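Nitroalkane oxidase (Podospora anserina, PDB 3MKH) oxidises primary and secondary nitroalkanes to aldehydes or ketones with FAD, consuming oxygen and releasing nitrite and hydrogen peroxide. Local coordinates at residues Asn165-Trp170 and Gly240-Tyr245; Gly159-Ile164 and Asn247-Thr252; Glu325-Leu330 and Val357-Ala362. All coordinates share one frame; numbering follows the deposited sequence.

Contact 1: Asn165-Trp170 and Gly240-Tyr245; sequences NGEKMW and GPHVRY. With FAD (flavin-adenine dinucleotide), chain E.
E167 carries CG anti to its own carbonyl carbon (chi1 -63°) and runs extended from there, while H242, on the facing strand, has CG anti to the backbone N (chi1 178°); these torsions bring the carboxylate to the rim of the imidazole. H242 NE2 donates to E167 OE1 over 2.8 Å. OE1 lies close to the imidazole plane, but NE2 meets it from above the carboxylate plane, 57° out. The other oxygen serves R244: NE and NH2 approach side-on and both end on E167 OE2, at 2.9 and 2.8 Å, a salt bridge in which one atom takes two donors. An alanine at E167 would probably leave H242 NE2 and the R244 guanidinium without the carboxylate that holds both, and free both side chains to turn. M169 SD approaches the H242 ring obliquely, 4.8 Å from its centroid.

On the opposite face of the sheet K168 CG meets the edge of the Y245 ring, 4.0 Å from CE1, and its NZ goes on to E136, F134 O and V188 O. The backbone pairing is antiparallel: G166 with Y245 and K168 with V243 are hydrogen-bonded pairs, E167 with R244 a non-hydrogen-bonded one. At G166 a side chain would jam against the preceding carbonyl oxygen. Past the strand end, W170 N makes a weak bond to G240 O. The W170 carbonyl reaches the flavin, its O 2.9 Å from FAD C10, and ring atom CE3 lies 3.5 Å from FAD C8M, with M169 CE over one indole face. W170 is an FAD-binding residue, and this antiparallel strand pair delivering it to the isoalloxazine belongs to the middle beta domain of the acyl-CoA dehydrogenase fold.

Contact 2: Gly159-Ile164 and Asn247-Thr252; sequences GDEWVI and NVRVPT
The W162 indole receives T252 CG2 obliquely, 4.2 Å from CD1, the two side chains crossing at about a right angle; A155, L157, M207 and T193 also touch the W162 side chain. The second flat group, the R249 guanidinium, is likewise approached obliquely, by V163 CG2 and by E161 OE2. The salt bridge there is long, 3.7 Å from E161 OE2 to R249 NE, so contact along the aliphatic part counts for more: V163 CG2 lies 3.6 Å from R249 CG, the two chains side by side and pointing the same way.

On the W162 face, opposite V163 and R249, V250 CG2 sits 4.1 Å from W162 CB, and I164 CB faces V248 CB at 4.2 Å. Reciprocal N-H...O bonds join W162 with V250 and I164 with V248, the hydrogen-bonded pairs of an antiparallel pairing whose strand axes run at 153°. I164 is opposed by two residues, N247 and V248, in a G1 beta bulge, N247 having the positive phi (39°). Near D160 and T252 a water bridges the two segments, donating to D160 O (2.7 Å) and accepting from T252 N (2.9 Å).

The hydrophobic face, W162, I164 and V250, lies against strand 206-212 through M207, I209 and V211. Helix 213-219 covers V248 and V250, and its R218 and N219 bind the backbone of R249, while strand 154-158 flanks strand 161-168 on its other edge.

Contact 3: Glu325-Leu330 and Val357-Ala362; sequences EAARAL and VFCSEA
F358 and the alanines A326 and A327 form the close part of this helix pair. The phenyl group, with CG anti to the backbone N (chi1 177°), reaches from its own helix to the other and is approached obliquely from one side by A326, A327 and L330, with A327 CB at its edge and in its plane. Its CE1 comes within 3.7 Å of A327 CA, and A326 CB is 4.0 Å from CZ. L330 CD2 settles against the root of the same side chain, 3.7 Å from F358 CB. Since Q323, on helix 311-340 with the alanines, also touches F358, the ring is consistent with a knob set among Q323, A326, A327 and L330. Next to it C359 SG packs 3.5 Å from A327 CB and 3.4 Å from A327 O, a carbonyl that accepts a hydrogen bond from T331 OG1. No hydrogen bond links the two segments, so the contact is one of shape.

Away from this patch the segments part. A362 turns toward the partner helix, yet its side chain remains 5.2 Å off. R328 points away from the partner segment and is paired with E325 by a salt bridge from NH1 to OE1, with E83 and K321 as further partners. E361, partly exposed, is bound to R407. A329 packs on A329 of the third subunit, and R328 and E325 on its T425 and W422, so this side lies at a subunit interface.

The axes of the two segments run antiparallel at 152°, 9.5 Å apart at closest, in the C-terminal helical bundle of the acyl-CoA dehydrogenase fold.

In the fold
From the N terminus, strand 161-168 comes first and supplies one side of contacts 1 and 2. Its partner, strand 242-251, returns much later: contact 1 closes a loop of 69 residues, and contact 2, farther out along the same two strands, encloses that loop within one of 82. The two meet where N165 OD1 lies 2.6 Å from N247 N, a probable hydrogen bond at the bulge. Contact 3 follows in series, closing a mostly helical loop of 26 residues, the turn from helix 311-340 into helix 345-374. It stands across the chain's centre, about 15 Å from contact 1 by nearest atoms, so sheet and helical bundle are tied internally, not to each other, by these contacts.

Contact 1: Asn165-Trp170 and Gly240-Tyr245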
loop_
_atom_site.group_PDB
_atom_site.type_symbol
_atom_site.label_atom_id
_atom_site.label_comp_id
_atom_site.label_asym_id
_atom_site.label_seq_id
_atom_site.Cartn_x
_atom_site.Cartn_y
_atom_site.Cartn_z
ATOM N N ASN A 165 22.600 3.580 -38.706
ATOM C CA ASN A 165 21.494 4.513 -38.872
ATOM C C ASN A 165 20.442 4.297 -37.791
ATOM O O ASN A 165 20.048 3.161 -37.495
ATOM C CB ASN A 165 20.829 4.333 -40.243
ATOM C CG ASN A 165 21.667 4.872 -41.380
ATOM O OD1 ASN A 165 21.802 6.081 -41.545
ATOM N ND2 ASN A 165 22.236 3.973 -42.176
ATOM N N GLY A 166 19.965 5.387 -37.210
ATOM C CA GLY A 166 18.862 5.278 -36.280
ATOM C C GLY A 166 18.739 6.458 -35.346
ATOM O O GLY A 166 19.652 7.281 -35.235
ATOM N N GLU A 167 17.596 6.529 -34.676
ATOM C CA GLU A 167 17.347 7.535 -33.670
ATOM C C GLU A 167 17.391 6.933 -32.280
ATOM O O GLU A 167 16.906 5.828 -32.048
ATOM C CB GLU A 167 15.997 8.210 -33.916
ATOM C CG GLU A 167 15.975 8.947 -35.225
ATOM C CD GLU A 167 14.672 9.674 -35.500
ATOM O OE1 GLU A 167 13.741 9.626 -34.658
ATOM O OE2 GLU A 167 14.598 10.297 -36.578
ATOM N N LYS A 168 17.979 7.676 -31.352
ATOM C CA LYS A 168 18.084 7.231 -29.979
ATOM C C LYS A 168 17.530 8.343 -29.112
ATOM O O LYS A 168 17.494 9.492 -29.528
ATOM C CB LYS A 168 19.558 6.974 -29.633
ATOM C CG LYS A 168 20.157 5.760 -30.365
ATOM C CD LYS A 168 19.507 4.458 -29.887
ATOM C CE LYS A 168 20.281 3.195 -30.368
ATOM N NZ LYS A 168 19.518 1.965 -29.940
ATOM N N MET A 169 17.091 8.008 -27.907
ATOM C CA MET A 169 16.575 9.027 -27.003
ATOM C C MET A 169 16.848 8.561 -25.586
ATOM O O MET A 169 16.907 7.352 -25.341
ATOM C CB MET A 169 15.068 9.206 -27.231
ATOM C CG MET A 169 14.420 10.342 -26.423
ATOM S SD MET A 169 12.688 10.561 -26.928
ATOM C CE MET A 169 12.108 11.760 -25.720
ATOM N N TRP A 170 17.060 9.521 -24.688
ATOM C CA TRP A 170 17.268 9.286 -23.259
ATOM C C TRP A 170 18.686 8.830 -22.896
ATOM O O TRP A 170 18.983 8.624 -21.724
ATOM C CB TRP A 170 16.258 8.279 -22.688
ATOM C CG TRP A 170 14.792 8.682 -22.802
ATOM C CD1 TRP A 170 13.851 8.108 -23.613
ATOM C CD2 TRP A 170 14.115 9.706 -22.064
ATOM N NE1 TRP A 170 12.638 8.734 -23.445
ATOM C CE2 TRP A 170 12.769 9.709 -22.492
ATOM C CE3 TRP A 170 14.515 10.630 -21.090
ATOM C CZ2 TRP A 170 11.824 10.596 -21.982
ATOM C CZ3 TRP A 170 13.570 11.515 -20.584
ATOM C CH2 TRP A 170 12.239 11.486 -21.029
ATOM N N GLY A 240 20.116 13.802 -22.121
ATOM C CA GLY A 240 19.912 12.572 -22.875
ATOM C C GLY A 240 18.913 12.822 -23.981
ATOM O O GLY A 240 17.781 12.361 -23.915
ATOM N N PRO A 241 19.325 13.588 -25.003
ATOM C CA PRO A 241 18.378 14.103 -25.998
ATOM C C PRO A 241 17.886 13.073 -27.014
ATOM O O PRO A 241 18.408 11.959 -27.109
ATOM C CB PRO A 241 19.182 15.210 -26.697
ATOM C CG PRO A 241 20.621 14.793 -26.490
ATOM C CD PRO A 241 20.667 14.184 -25.141
ATOM N N HIS A 242 16.850 13.451 -27.760
ATOM C CA HIS A 242 16.427 12.674 -28.914
ATOM C C HIS A 242 17.413 13.040 -30.016
ATOM O O HIS A 242 17.536 14.225 -30.376
ATOM C CB HIS A 242 14.992 13.061 -29.283
ATOM C CG HIS A 242 14.452 12.350 -30.487
ATOM N ND1 HIS A 242 13.244 12.683 -31.066
ATOM C CD2 HIS A 242 14.960 11.335 -31.228
ATOM C CE1 HIS A 242 13.025 11.895 -32.104
ATOM N NE2 HIS A 242 14.055 11.071 -32.227
ATOM N N VAL A 243 18.145 12.045 -30.529
ATOM C CA VAL A 243 19.237 12.301 -31.481
ATOM C C VAL A 243 19.106 11.392 -32.688
ATOM O O VAL A 243 18.332 10.434 -32.664
ATOM C CB VAL A 243 20.627 12.058 -30.855
ATOM C CG1 VAL A 243 20.815 12.917 -29.630
ATOM C CG2 VAL A 243 20.816 10.549 -30.502
ATOM N N ARG A 244 19.862 11.686 -33.743
ATOM C CA ARG A 244 19.867 10.842 -34.944
ATOM C C ARG A 244 21.290 10.592 -35.459
ATOM O O ARG A 244 22.082 11.522 -35.636
ATOM C CB ARG A 244 18.994 11.440 -36.062
ATOM C CG ARG A 244 18.922 10.567 -37.320
ATOM C CD ARG A 244 18.150 11.252 -38.470
ATOM N NE ARG A 244 16.733 11.443 -38.166
ATOM C CZ ARG A 244 16.059 12.565 -38.406
ATOM N NH1 ARG A 244 16.668 13.612 -38.951
ATOM N NH2 ARG A 244 14.774 12.646 -38.091
ATOM N N TYR A 245 21.609 9.318 -35.653
ATOM C CA TYR A 245 22.825 8.893 -36.337
ATOM C C TYR A 245 22.461 8.628 -37.798
ATOM O O TYR A 245 21.577 7.818 -38.074
ATOM C CB TYR A 245 23.357 7.601 -35.705
ATOM C CG TYR A 245 23.787 7.778 -34.265
ATOM C CD1 TYR A 245 22.914 7.525 -33.222
ATOM C CD2 TYR A 245 25.066 8.216 -33.955
ATOM C CE1 TYR A 245 23.310 7.703 -31.893
ATOM C CE2 TYR A 245 25.466 8.398 -32.638
ATOM C CZ TYR A 245 24.588 8.134 -31.616
ATOM O OH TYR A 245 24.995 8.327 -30.313
HETATM P PA FAD E . 9.484 1.462 -22.675
HETATM O O1A FAD E . 9.729 0.613 -23.838
HETATM O O2A FAD E . 9.463 2.916 -22.845
HETATM O O5B FAD E . 8.102 0.997 -21.999
HETATM C C5B FAD E . 7.208 1.949 -21.426
HETATM C C4B FAD E . 6.109 1.295 -20.567
HETATM O O4B FAD E . 5.290 0.467 -21.404
HETATM C C3B FAD E . 6.698 0.358 -19.515
HETATM O O3B FAD E . 6.948 1.079 -18.308
HETATM C C2B FAD E . 5.570 -0.633 -19.295
HETATM O O2B FAD E . 4.648 -0.122 -18.338
HETATM C C1B FAD E . 4.901 -0.719 -20.667
HETATM N N9A FAD E . 5.402 -1.939 -21.360
HETATM C C8A FAD E . 6.084 -1.969 -22.501
HETATM N N7A FAD E . 6.372 -3.225 -22.820
HETATM C C5A FAD E . 5.866 -4.006 -21.873
HETATM C C6A FAD E . 5.845 -5.379 -21.670
HETATM N N6A FAD E . 6.424 -6.199 -22.537
HETATM N N1A FAD E . 5.228 -5.863 -20.587
HETATM C C2A FAD E . 4.648 -5.052 -19.720
HETATM N N3A FAD E . 4.649 -3.740 -19.884
HETATM C C4A FAD E . 5.248 -3.190 -20.945
HETATM N N1 FAD E . 18.803 5.083 -21.724
HETATM C C2 FAD E . 20.019 4.665 -22.249
HETATM O O2 FAD E . 20.034 3.941 -23.234
HETATM N N3 FAD E . 21.212 5.062 -21.653
HETATM C C4 FAD E . 21.201 5.889 -20.532
HETATM O O4 FAD E . 22.261 6.238 -20.017
HETATM C C4X FAD E . 19.985 6.308 -20.009
HETATM N N5 FAD E . 19.936 7.133 -18.882
HETATM C C5X FAD E . 18.750 7.813 -18.587
HETATM C C6 FAD E . 18.742 8.885 -17.700
HETATM C C7 FAD E . 17.555 9.554 -17.423
HETATM C C7M FAD E . 17.535 10.734 -16.455
HETATM C C8 FAD E . 16.377 9.145 -18.032
HETATM C C8M FAD E . 15.065 9.872 -17.735
HETATM C C9 FAD E . 16.386 8.071 -18.908
HETATM C C9A FAD E . 17.570 7.407 -19.189
HETATM N N10 FAD E . 17.581 6.330 -20.076
HETATM C C10 FAD E . 18.793 5.904 -20.605
HETATM C "C1'" FAD E . 16.328 5.631 -20.447
HETATM C "C2'" FAD E . 15.993 4.536 -19.433
HETATM O "O2'" FAD E . 17.011 3.540 -19.439
HETATM C "C3'" FAD E . 14.623 3.884 -19.684
HETATM O "O3'" FAD E . 14.319 3.048 -18.577
HETATM C "C4'" FAD E . 14.566 3.031 -20.959
HETATM O "O4'" FAD E . 14.375 3.859 -22.098
HETATM C "C5'" FAD E . 13.409 2.027 -20.879
HETATM O "O5'" FAD E . 12.171 2.683 -20.600
HETATM P P FAD E . 10.879 1.846 -20.187
HETATM O O1P FAD E . 11.279 0.852 -19.184
HETATM O O2P FAD E . 9.795 2.775 -19.866
HETATM O O3P FAD E . 10.565 1.053 -21.557
#

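Contact 2: Gly159-Ile164 and Asn247-Thr252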
loop_
_atom_site.group_PDB
_atom_site.type_symbol
_atom_site.label_atom_id
_atom_site.label_comp_id
_atom_site.label_asym_id
_atom_site.label_seq_id
_atom_site.Cartn_x
_atom_site.Cartn_y
_atom_site.Cartn_z
ATOM N N GLY A 159 31.268 -3.634 -47.191
ATOM C CA GLY A 159 32.692 -3.766 -47.397
ATOM C C GLY A 159 33.399 -3.983 -46.076
ATOM O O GLY A 159 33.096 -4.938 -45.346
ATOM N N ASP A 160 34.349 -3.108 -45.766
ATOM C CA ASP A 160 35.076 -3.214 -44.503
ATOM C C ASP A 160 34.661 -2.143 -43.482
ATOM O O ASP A 160 35.410 -1.821 -42.565
ATOM C CB ASP A 160 36.591 -3.180 -44.735
ATOM C CG ASP A 160 37.069 -1.855 -45.296
ATOM O OD1 ASP A 160 36.232 -1.090 -45.826
ATOM O OD2 ASP A 160 38.287 -1.581 -45.208
ATOM N N GLU A 161 33.471 -1.587 -43.639
ATOM C CA GLU A 161 32.964 -0.689 -42.613
ATOM C C GLU A 161 31.525 -1.027 -42.225
ATOM O O GLU A 161 30.734 -1.477 -43.052
ATOM C CB GLU A 161 33.137 0.777 -43.025
ATOM C CG GLU A 161 32.838 1.070 -44.474
ATOM C CD GLU A 161 33.150 2.509 -44.866
ATOM O OE1 GLU A 161 34.019 3.144 -44.218
ATOM O OE2 GLU A 161 32.516 2.999 -45.825
ATOM N N TRP A 162 31.205 -0.839 -40.949
ATOM C CA TRP A 162 29.829 -0.941 -40.493
ATOM C C TRP A 162 29.156 0.412 -40.647
ATOM O O TRP A 162 29.749 1.448 -40.368
ATOM C CB TRP A 162 29.769 -1.421 -39.035
ATOM C CG TRP A 162 30.011 -2.898 -38.917
ATOM C CD1 TRP A 162 31.222 -3.526 -38.757
ATOM C CD2 TRP A 162 29.028 -3.933 -38.976
ATOM N NE1 TRP A 162 31.043 -4.885 -38.708
ATOM C CE2 TRP A 162 29.708 -5.164 -38.841
ATOM C CE3 TRP A 162 27.636 -3.943 -39.145
ATOM C CZ2 TRP A 162 29.044 -6.390 -38.860
ATOM C CZ3 TRP A 162 26.976 -5.166 -39.147
ATOM C CH2 TRP A 162 27.683 -6.372 -39.011
ATOM N N VAL A 163 27.911 0.402 -41.098
ATOM C CA VAL A 163 27.198 1.646 -41.319
ATOM C C VAL A 163 25.985 1.705 -40.401
ATOM O O VAL A 163 25.135 0.824 -40.429
ATOM C CB VAL A 163 26.782 1.795 -42.791
ATOM C CG1 VAL A 163 26.058 3.114 -43.006
ATOM C CG2 VAL A 163 28.016 1.719 -43.685
ATOM N N ILE A 164 25.918 2.754 -39.588
ATOM C CA ILE A 164 24.903 2.851 -38.549
ATOM C C ILE A 164 23.873 3.927 -38.876
ATOM O O ILE A 164 24.225 5.037 -39.271
ATOM C CB ILE A 164 25.559 3.160 -37.187
ATOM C CG1 ILE A 164 26.464 1.998 -36.771
ATOM C CG2 ILE A 164 24.500 3.376 -36.118
ATOM C CD1 ILE A 164 27.519 2.389 -35.771
ATOM N N ASN A 247 23.994 7.467 -41.545
ATOM C CA ASN A 247 25.111 6.863 -42.273
ATOM C C ASN A 247 26.466 7.041 -41.601
ATOM O O ASN A 247 27.431 7.511 -42.213
ATOM C CB ASN A 247 25.139 7.340 -43.725
ATOM C CG ASN A 247 23.987 6.770 -44.541
ATOM O OD1 ASN A 247 23.417 7.456 -45.393
ATOM N ND2 ASN A 247 23.628 5.517 -44.270
ATOM N N VAL A 248 26.529 6.648 -40.332
ATOM C CA VAL A 248 27.762 6.722 -39.578
ATOM C C VAL A 248 28.586 5.476 -39.858
ATOM O O VAL A 248 28.219 4.376 -39.444
ATOM C CB VAL A 248 27.487 6.811 -38.066
ATOM C CG1 VAL A 248 28.806 6.738 -37.284
ATOM C CG2 VAL A 248 26.723 8.094 -37.735
ATOM N N ARG A 249 29.708 5.649 -40.548
ATOM C CA ARG A 249 30.527 4.509 -40.934
ATOM C C ARG A 249 31.727 4.350 -40.014
ATOM O O ARG A 249 32.456 5.309 -39.758
ATOM C CB ARG A 249 30.998 4.666 -42.384
ATOM C CG ARG A 249 29.848 4.805 -43.374
ATOM C CD ARG A 249 30.336 4.837 -44.828
ATOM N NE ARG A 249 29.222 4.728 -45.773
ATOM C CZ ARG A 249 28.432 5.745 -46.118
ATOM N NH1 ARG A 249 28.629 6.948 -45.591
ATOM N NH2 ARG A 249 27.440 5.561 -46.987
ATOM N N VAL A 250 31.936 3.129 -39.528
ATOM C CA VAL A 250 33.072 2.862 -38.659
ATOM C C VAL A 250 33.793 1.578 -39.080
ATOM O O VAL A 250 33.187 0.664 -39.646
ATOM C CB VAL A 250 32.642 2.753 -37.173
ATOM C CG1 VAL A 250 32.029 4.071 -36.701
ATOM C CG2 VAL A 250 31.678 1.587 -36.977
ATOM N N PRO A 251 35.094 1.516 -38.805
ATOM C CA PRO A 251 35.876 0.326 -39.151
ATOM C C PRO A 251 35.492 -0.840 -38.245
ATOM O O PRO A 251 34.796 -0.665 -37.230
ATOM C CB PRO A 251 37.323 0.780 -38.929
ATOM C CG PRO A 251 37.221 1.879 -37.898
ATOM C CD PRO A 251 35.912 2.577 -38.185
ATOM N N THR A 252 35.935 -2.033 -38.607
ATOM C CA THR A 252 35.490 -3.226 -37.908
ATOM C C THR A 252 36.053 -3.316 -36.491
ATOM O O THR A 252 35.473 -3.977 -35.635
ATOM C CB THR A 252 35.821 -4.501 -38.707
ATOM O OG1 THR A 252 37.229 -4.540 -38.962
ATOM C CG2 THR A 252 35.062 -4.509 -40.031
HETATM O O HOH W 1 37.572 -1.911 -40.982
HETATM O O HOH W 2 29.415 2.470 -46.732
#

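Contact 3: Glu325-Leu330 and Val357-Ala362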
loop_
_atom_site.group_PDB
_atom_site.type_symbol
_atom_site.label_atom_id
_atom_site.label_comp_id
_atom_site.label_asym_id
_atom_site.label_seq_id
_atom_site.Cartn_x
_atom_site.Cartn_y
_atom_site.Cartn_z
ATOM N N GLU A 325 16.499 1.650 5.878
ATOM C CA GLU A 325 17.410 0.628 6.400
ATOM C C GLU A 325 17.254 -0.683 5.625
ATOM O O GLU A 325 18.242 -1.303 5.250
ATOM C CB GLU A 325 17.221 0.439 7.916
ATOM C CG GLU A 325 17.522 1.713 8.738
ATOM C CD GLU A 325 18.986 2.149 8.640
ATOM O OE1 GLU A 325 19.775 1.455 7.975
ATOM O OE2 GLU A 325 19.357 3.168 9.253
ATOM N N ALA A 326 16.016 -1.092 5.345
ATOM C CA ALA A 326 15.800 -2.263 4.484
ATOM C C ALA A 326 16.415 -2.085 3.100
ATOM O O ALA A 326 17.035 -3.006 2.561
ATOM C CB ALA A 326 14.314 -2.553 4.343
ATOM N N ALA A 327 16.205 -0.909 2.507
ATOM C CA ALA A 327 16.734 -0.604 1.173
ATOM C C ALA A 327 18.264 -0.728 1.101
ATOM O O ALA A 327 18.803 -1.338 0.164
ATOM C CB ALA A 327 16.286 0.821 0.712
ATOM N N ARG A 328 18.960 -0.136 2.068
ATOM C CA ARG A 328 20.432 -0.197 2.070
ATOM C C ARG A 328 20.920 -1.631 2.274
ATOM O O ARG A 328 21.830 -2.082 1.593
ATOM C CB ARG A 328 21.079 0.726 3.121
ATOM C CG ARG A 328 22.591 0.833 2.922
ATOM C CD ARG A 328 23.289 1.621 4.031
ATOM N NE ARG A 328 22.878 3.017 4.043
ATOM C CZ ARG A 328 22.083 3.555 4.961
ATOM N NH1 ARG A 328 21.598 2.806 5.955
ATOM N NH2 ARG A 328 21.766 4.843 4.883
ATOM N N ALA A 329 20.304 -2.335 3.221
ATOM C CA ALA A 329 20.646 -3.726 3.513
ATOM C C ALA A 329 20.512 -4.590 2.261
ATOM O O ALA A 329 21.415 -5.373 1.934
ATOM C CB ALA A 329 19.750 -4.256 4.645
ATOM N N LEU A 330 19.384 -4.436 1.559
ATOM C CA LEU A 330 19.132 -5.162 0.319
ATOM C C LEU A 330 20.133 -4.769 -0.770
ATOM O O LEU A 330 20.682 -5.632 -1.459
ATOM C CB LEU A 330 17.688 -4.938 -0.177
ATOM C CG LEU A 330 17.397 -5.633 -1.518
ATOM C CD1 LEU A 330 17.683 -7.112 -1.412
ATOM C CD2 LEU A 330 15.960 -5.411 -1.980
ATOM N N VAL A 357 14.267 -2.668 -8.053
ATOM C CA VAL A 357 12.825 -2.518 -7.938
ATOM C C VAL A 357 12.404 -2.052 -6.545
ATOM O O VAL A 357 11.580 -1.155 -6.409
ATOM C CB VAL A 357 12.085 -3.821 -8.304
ATOM C CG1 VAL A 357 10.584 -3.677 -8.031
ATOM C CG2 VAL A 357 12.352 -4.173 -9.762
ATOM N N PHE A 358 12.964 -2.651 -5.502
ATOM C CA PHE A 358 12.545 -2.308 -4.139
ATOM C C PHE A 358 12.868 -0.855 -3.786
ATOM O O PHE A 358 12.021 -0.128 -3.281
ATOM C CB PHE A 358 13.214 -3.235 -3.105
ATOM C CG PHE A 358 12.872 -2.895 -1.664
ATOM C CD1 PHE A 358 13.638 -1.986 -0.947
ATOM C CD2 PHE A 358 11.770 -3.462 -1.044
ATOM C CE1 PHE A 358 13.327 -1.670 0.382
ATOM C CE2 PHE A 358 11.451 -3.154 0.269
ATOM C CZ PHE A 358 12.231 -2.256 0.989
ATOM N N CYS A 359 14.118 -0.464 -4.029
ATOM C CA CYS A 359 14.637 0.816 -3.586
ATOM C C CYS A 359 14.083 1.971 -4.422
ATOM O O CYS A 359 13.818 3.044 -3.885
ATOM C CB CYS A 359 16.173 0.827 -3.625
ATOM S SG CYS A 359 16.967 -0.399 -2.505
ATOM N N SER A 360 13.910 1.757 -5.725
ATOM C CA SER A 360 13.379 2.827 -6.574
ATOM C C SER A 360 11.975 3.184 -6.107
ATOM O O SER A 360 11.636 4.353 -5.980
ATOM C CB SER A 360 13.375 2.433 -8.060
ATOM O OG SER A 360 12.531 1.315 -8.281
ATOM N N GLU A 361 11.165 2.174 -5.816
ATOM C CA GLU A 361 9.777 2.423 -5.448
ATOM C C GLU A 361 9.673 2.918 -4.008
ATOM O O GLU A 361 8.847 3.787 -3.693
ATOM C CB GLU A 361 8.914 1.176 -5.719
ATOM C CG GLU A 361 8.745 0.966 -7.224
ATOM C CD GLU A 361 7.979 -0.293 -7.608
ATOM O OE1 GLU A 361 7.334 -0.914 -6.731
ATOM O OE2 GLU A 361 8.017 -0.645 -8.806
ATOM N N ALA A 362 10.542 2.399 -3.147
ATOM C CA ALA A 362 10.610 2.887 -1.775
ATOM C C ALA A 362 11.043 4.356 -1.680
ATOM O O ALA A 362 10.599 5.072 -0.788
ATOM C CB ALA A 362 11.515 2.003 -0.928
#